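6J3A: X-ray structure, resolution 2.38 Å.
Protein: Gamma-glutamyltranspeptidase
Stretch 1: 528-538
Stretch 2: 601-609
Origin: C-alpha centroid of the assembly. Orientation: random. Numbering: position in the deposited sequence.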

ATOM      1  N   ASP A 528      16.340   3.975   0.739  1.00 27.20           N
ATOM      2  CA  ASP A 528      15.301   4.314   1.707  1.00 26.49           C
ATOM      3  C   ASP A 528      14.253   5.242   1.046  1.00 26.86           C
ATOM      4  O   ASP A 528      14.088   6.414   1.429  1.00 27.61           O
ATOM      5  CB  ASP A 528      15.946   4.960   2.936  1.00 26.48           C
ATOM      6  CG  ASP A 528      14.956   5.222   4.064  1.00 27.57           C
ATOM      7  OD1 ASP A 528      13.870   4.597   4.080  1.00 28.72           O
ATOM      8  OD2 ASP A 528      15.268   6.062   4.942  1.00 27.64           O
ATOM      9  N   LEU A 529      13.544   4.693   0.059  1.00 25.57           N
ATOM     10  CA  LEU A 529      12.568   5.444  -0.717  1.00 25.40           C
ATOM     11  C   LEU A 529      11.466   6.010   0.176  1.00 25.35           C
ATOM     12  O   LEU A 529      11.258   7.224   0.199  1.00 25.96           O
ATOM     13  CB  LEU A 529      11.930   4.565  -1.807  1.00 25.59           C
ATOM     14  CG  LEU A 529      12.831   3.933  -2.881  1.00 26.19           C
ATOM     15  CD1 LEU A 529      11.998   3.158  -3.902  1.00 26.34           C
ATOM     16  CD2 LEU A 529      13.690   4.977  -3.599  1.00 25.76           C
ATOM     17  N   GLN A 530      10.780   5.138   0.913  1.00 24.01           N
ATOM     18  CA  GLN A 530       9.637   5.573   1.728  1.00 24.09           C
ATOM     19  C   GLN A 530      10.035   6.470   2.910  1.00 24.14           C
ATOM     20  O   GLN A 530       9.299   7.389   3.257  1.00 23.76           O
ATOM     21  CB  GLN A 530       8.806   4.380   2.214  1.00 23.53           C
ATOM     22  CG  GLN A 530       7.495   4.754   2.899  1.00 22.94           C
ATOM     23  CD  GLN A 530       6.467   5.351   1.959  1.00 22.50           C
ATOM     24  OE1 GLN A 530       6.144   4.764   0.920  1.00 21.53           O
ATOM     25  NE2 GLN A 530       5.918   6.510   2.333  1.00 21.46           N
ATOM     26  N   GLY A 531      11.187   6.209   3.518  1.00 24.40           N
ATOM     27  CA  GLY A 531      11.692   7.063   4.590  1.00 25.08           C
ATOM     28  C   GLY A 531      11.988   8.463   4.078  1.00 26.29           C
ATOM     29  O   GLY A 531      11.810   9.452   4.804  1.00 26.18           O
ATOM     30  N   ALA A 532      12.442   8.540   2.825  1.00 27.07           N
ATOM     31  CA  ALA A 532      12.681   9.822   2.159  1.00 27.59           C
ATOM     32  C   ALA A 532      11.363  10.545   1.874  1.00 28.50           C
ATOM     33  O   ALA A 532      11.253  11.742   2.104  1.00 29.71           O
ATOM     34  CB  ALA A 532      13.473   9.627   0.877  1.00 27.27           C
ATOM     35  N   ILE A 533      10.362   9.806   1.405  1.00 28.40           N
ATOM     36  CA  ILE A 533       9.027  10.358   1.171  1.00 27.81           C
ATOM     37  C   ILE A 533       8.343  10.823   2.457  1.00 28.58           C
ATOM     38  O   ILE A 533       7.817  11.932   2.503  1.00 28.28           O
ATOM     39  CB  ILE A 533       8.122   9.336   0.466  1.00 27.29           C
ATOM     40  CG1 ILE A 533       8.621   9.125  -0.973  1.00 26.51           C
ATOM     41  CG2 ILE A 533       6.673   9.810   0.478  1.00 27.25           C
ATOM     42  CD1 ILE A 533       7.852   8.114  -1.793  1.00 26.18           C
ATOM     43  N   ASP A 534       8.307   9.944   3.463  1.00 29.57           N
ATOM     44  CA  ASP A 534       7.798  10.273   4.809  1.00 29.12           C
ATOM     45  C   ASP A 534       8.479  11.497   5.392  1.00 28.80           C
ATOM     46  O   ASP A 534       7.829  12.289   6.064  1.00 29.45           O
ATOM     47  CB  ASP A 534       7.996   9.114   5.799  1.00 29.90           C
ATOM     48  CG  ASP A 534       6.927   8.025   5.690  1.00 30.35           C
ATOM     49  OD1 ASP A 534       6.210   7.927   4.666  1.00 29.67           O
ATOM     50  OD2 ASP A 534       6.830   7.236   6.654  1.00 30.97           O
ATOM     51  N   ALA A 535       9.778  11.659   5.135  1.00 28.37           N
ATOM     52  CA  ALA A 535      10.543  12.762   5.719  1.00 27.03           C
ATOM     53  C   ALA A 535       9.796  14.098   5.612  1.00 26.89           C
ATOM     54  O   ALA A 535       9.177  14.386   4.573  1.00 26.17           O
ATOM     55  CB  ALA A 535      11.911  12.874   5.068  1.00 26.14           C
ATOM     56  N   PRO A 536       9.839  14.910   6.688  1.00 26.87           N
ATOM     57  CA  PRO A 536       9.316  16.265   6.608  1.00 26.90           C
ATOM     58  C   PRO A 536       9.867  16.988   5.394  1.00 27.03           C
ATOM     59  O   PRO A 536      11.085  16.992   5.175  1.00 27.74           O
ATOM     60  CB  PRO A 536       9.809  16.918   7.907  1.00 27.07           C
ATOM     61  CG  PRO A 536       9.916  15.789   8.865  1.00 27.06           C
ATOM     62  CD  PRO A 536      10.361  14.611   8.037  1.00 27.00           C
ATOM     63  N   ASN A 537       8.964  17.543   4.592  1.00 26.93           N
ATOM     64  CA  ASN A 537       9.325  18.257   3.372  1.00 26.90           C
ATOM     65  C   ASN A 537       8.891  19.716   3.531  1.00 28.35           C
ATOM     66  O   ASN A 537       8.189  20.066   4.488  1.00 27.30           O
ATOM     67  CB  ASN A 537       8.672  17.577   2.150  1.00 26.20           C
ATOM     68  CG  ASN A 537       9.496  17.711   0.870  1.00 25.51           C
ATOM     69  OD1 ASN A 537      10.209  18.671   0.698  1.00 25.91           O
ATOM     70  ND2 ASN A 537       9.392  16.737  -0.024  1.00 24.34           N
ATOM     71  N   TRP A 538       9.358  20.563   2.614  1.00 29.71           N
ATOM     72  CA  TRP A 538       9.135  22.011   2.674  1.00 30.07           C
ATOM     73  C   TRP A 538       9.217  22.601   1.274  1.00 29.85           C
ATOM     74  O   TRP A 538       9.689  21.948   0.356  1.00 29.09           O
ATOM     75  CB  TRP A 538      10.198  22.682   3.564  1.00 31.23           C
ATOM     76  CG  TRP A 538      11.605  22.624   2.952  1.00 32.60           C
ATOM     77  CD1 TRP A 538      12.228  23.597   2.212  1.00 32.97           C
ATOM     78  CD2 TRP A 538      12.514  21.519   2.994  1.00 33.42           C
ATOM     79  NE1 TRP A 538      13.471  23.169   1.807  1.00 33.17           N
ATOM     80  CE2 TRP A 538      13.673  21.898   2.273  1.00 33.78           C
ATOM     81  CE3 TRP A 538      12.468  20.244   3.577  1.00 34.43           C
ATOM     82  CZ2 TRP A 538      14.771  21.048   2.117  1.00 34.10           C
ATOM     83  CZ3 TRP A 538      13.572  19.396   3.428  1.00 33.99           C
ATOM     84  CH2 TRP A 538      14.703  19.803   2.700  1.00 34.35           C
TER
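Stretch 2 (601-609) LSAAANPRG

How does stretch 2 lie on stretch 1? Residues 601-605 form an extended strand that runs almost parallel to the helix 529-534, with 15° between their N-to-C directions, a signed crossing angle of -15° and a closest approach of the two axes of 7.3 Å. Gln530 faces Ala604, their CA atoms 4.9 Å apart, and Ile533 lies nearest Asn606, with 6.0 Å between CA atoms. Beyond the strand the backbone leads away from the helix at Pro607 and Arg608, but the Arg608 side chain returns so that its guanidinium meets the C-terminal end. The contact buries 451 Å² in all, counting both sides.

What fills the space between helix and strand? The strand's alternation turns the CA-to-CB bonds of Ser602 and Ala604 toward the helix and those of Ala603 and Ala605 away from it. Ala604 packs closely against the helix: its CB lies 3.5 Å from Leu529 CB and 3.7 Å from Ile533 CD1, residues one helical turn apart. Ile533 also reaches into the loop, where its CG2 lies 3.5 Å from Asn606 CA and 4.1 Å from Pro607 CD. Farther back along the strand, Leu529 CD1 approaches Ser602 OG at 3.8 Å.

How are the polar groups of Ala605 satisfied? The amide of Gln530 serves both of them. Ala605 N donates to Gln530 OE1 at 2.9 Å with a nearly straight angle of 170°, while Gln530 NE2 donates to Ala605 O at 2.8 Å and 143°. The side chain thus pairs with the strand backbone much as a neighbouring strand would, using one acceptor and one donor. Its CA-to-CB bond points sideways, but the end of the side chain comes nearer to stretch 2 and reaches the backbone of Ala605. Gln530 NE2 also donates to Asp534 OD1 at 2.7 Å, one turn along the helix, a bond that helps hold the amide in place; both Asp534 carboxylate oxygens are further satisfied elsewhere in the structure.

What does Arg608 do at the end of the helix? A carbonyl in the last turn has no later helical amide in line to donate to it, and here the guanidinium takes that role for Ile533 O, which accepts from Arg608 NH1 at 3.1 Å and from Arg608 NH2 at 3.2 Å. The oxygen lies at the edge of the guanidinium, near its plane, a position that suits two bonds to one oxygen. Arg608 NH2 also lies 3.1 Å from Ala535 O. Within its own loop, Asn606 OD1 accepts from Arg608 N at 3.1 Å and from Arg608 NH1 at 2.8 Å, while Asn606 ND2 returns a weak bond to Arg608 O at 2.8 Å. Arg608 NH1 is therefore shared between helix and loop, and NE and NH2 have further partners elsewhere in the structure.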

ATOM      1  N   LEU A 601      13.577  -4.994  -7.618  1.00 32.43           N
ATOM      2  CA  LEU A 601      12.738  -3.824  -7.873  1.00 30.15           C
ATOM      3  C   LEU A 601      12.143  -3.335  -6.568  1.00 29.47           C
ATOM      4  O   LEU A 601      11.757  -4.148  -5.726  1.00 29.67           O
ATOM      5  CB  LEU A 601      11.613  -4.221  -8.819  1.00 29.28           C
ATOM      6  CG  LEU A 601      12.057  -4.974 -10.066  1.00 29.63           C
ATOM      7  CD1 LEU A 601      10.877  -5.309 -10.951  1.00 30.00           C
ATOM      8  CD2 LEU A 601      13.068  -4.153 -10.841  1.00 30.06           C
ATOM      9  N   SER A 602      12.055  -2.020  -6.397  1.00 27.89           N
ATOM     10  CA  SER A 602      11.415  -1.463  -5.205  1.00 28.06           C
ATOM     11  C   SER A 602      10.441  -0.326  -5.540  1.00 28.02           C
ATOM     12  O   SER A 602      10.348   0.101  -6.693  1.00 29.93           O
ATOM     13  CB  SER A 602      12.461  -1.068  -4.146  1.00 27.57           C
ATOM     14  OG  SER A 602      13.448  -0.221  -4.679  1.00 28.06           O
ATOM     15  N   ALA A 603       9.677   0.113  -4.541  1.00 27.10           N
ATOM     16  CA  ALA A 603       8.684   1.176  -4.714  1.00 25.40           C
ATOM     17  C   ALA A 603       8.265   1.757  -3.393  1.00 24.41           C
ATOM     18  O   ALA A 603       8.201   1.054  -2.389  1.00 24.69           O
ATOM     19  CB  ALA A 603       7.459   0.660  -5.433  1.00 25.10           C
ATOM     20  N   ALA A 604       7.979   3.050  -3.414  1.00 23.88           N
ATOM     21  CA  ALA A 604       7.410   3.755  -2.281  1.00 24.33           C
ATOM     22  C   ALA A 604       6.363   4.743  -2.801  1.00 25.18           C
ATOM     23  O   ALA A 604       6.249   4.964  -4.010  1.00 24.80           O
ATOM     24  CB  ALA A 604       8.489   4.465  -1.484  1.00 23.65           C
ATOM     25  N   ALA A 605       5.581   5.298  -1.881  1.00 25.89           N
ATOM     26  CA  ALA A 605       4.566   6.285  -2.234  1.00 26.28           C
ATOM     27  C   ALA A 605       4.164   7.146  -1.049  1.00 26.57           C
ATOM     28  O   ALA A 605       4.202   6.717   0.101  1.00 25.55           O
ATOM     29  CB  ALA A 605       3.340   5.614  -2.834  1.00 26.39           C
ATOM     30  N   ASN A 606       3.750   8.363  -1.379  1.00 27.82           N
ATOM     31  CA  ASN A 606       3.349   9.374  -0.408  1.00 28.46           C
ATOM     32  C   ASN A 606       2.071   8.997   0.344  1.00 27.89           C
ATOM     33  O   ASN A 606       1.095   8.587  -0.286  1.00 27.49           O
ATOM     34  CB  ASN A 606       3.140  10.707  -1.123  1.00 29.19           C
ATOM     35  CG  ASN A 606       2.382  11.704  -0.280  1.00 29.62           C
ATOM     36  OD1 ASN A 606       2.886  12.195   0.736  1.00 29.12           O
ATOM     37  ND2 ASN A 606       1.151  11.990  -0.682  1.00 28.90           N
ATOM     38  N   PRO A 607       2.075   9.148   1.687  1.00 27.06           N
ATOM     39  CA  PRO A 607       0.887   8.861   2.478  1.00 27.24           C
ATOM     40  C   PRO A 607      -0.063  10.053   2.680  1.00 27.82           C
ATOM     41  O   PRO A 607      -1.198   9.857   3.115  1.00 27.74           O
ATOM     42  CB  PRO A 607       1.484   8.435   3.813  1.00 26.22           C
ATOM     43  CG  PRO A 607       2.671   9.321   3.949  1.00 26.04           C
ATOM     44  CD  PRO A 607       3.201   9.538   2.560  1.00 26.23           C
ATOM     45  N   ARG A 608       0.400  11.260   2.365  1.00 28.25           N
ATOM     46  CA  ARG A 608      -0.347  12.479   2.636  1.00 28.49           C
ATOM     47  C   ARG A 608      -1.547  12.550   1.700  1.00 28.23           C
ATOM     48  O   ARG A 608      -1.385  12.416   0.490  1.00 27.23           O
ATOM     49  CB  ARG A 608       0.532  13.714   2.439  1.00 29.02           C
ATOM     50  CG  ARG A 608       1.815  13.746   3.255  1.00 29.49           C
ATOM     51  CD  ARG A 608       2.745  14.829   2.745  1.00 29.52           C
ATOM     52  NE  ARG A 608       4.016  14.869   3.465  1.00 28.92           N
ATOM     53  CZ  ARG A 608       5.040  14.039   3.272  1.00 29.50           C
ATOM     54  NH1 ARG A 608       4.975  13.057   2.369  1.00 29.57           N
ATOM     55  NH2 ARG A 608       6.150  14.197   3.988  1.00 30.10           N
ATOM     56  N   GLY A 609      -2.739  12.742   2.275  1.00 27.83           N
ATOM     57  CA  GLY A 609      -4.002  12.772   1.528  1.00 27.41           C
ATOM     58  C   GLY A 609      -4.609  11.396   1.290  1.00 28.33           C
ATOM     59  O   GLY A 609      -5.577  11.275   0.558  1.00 28.64           O
TER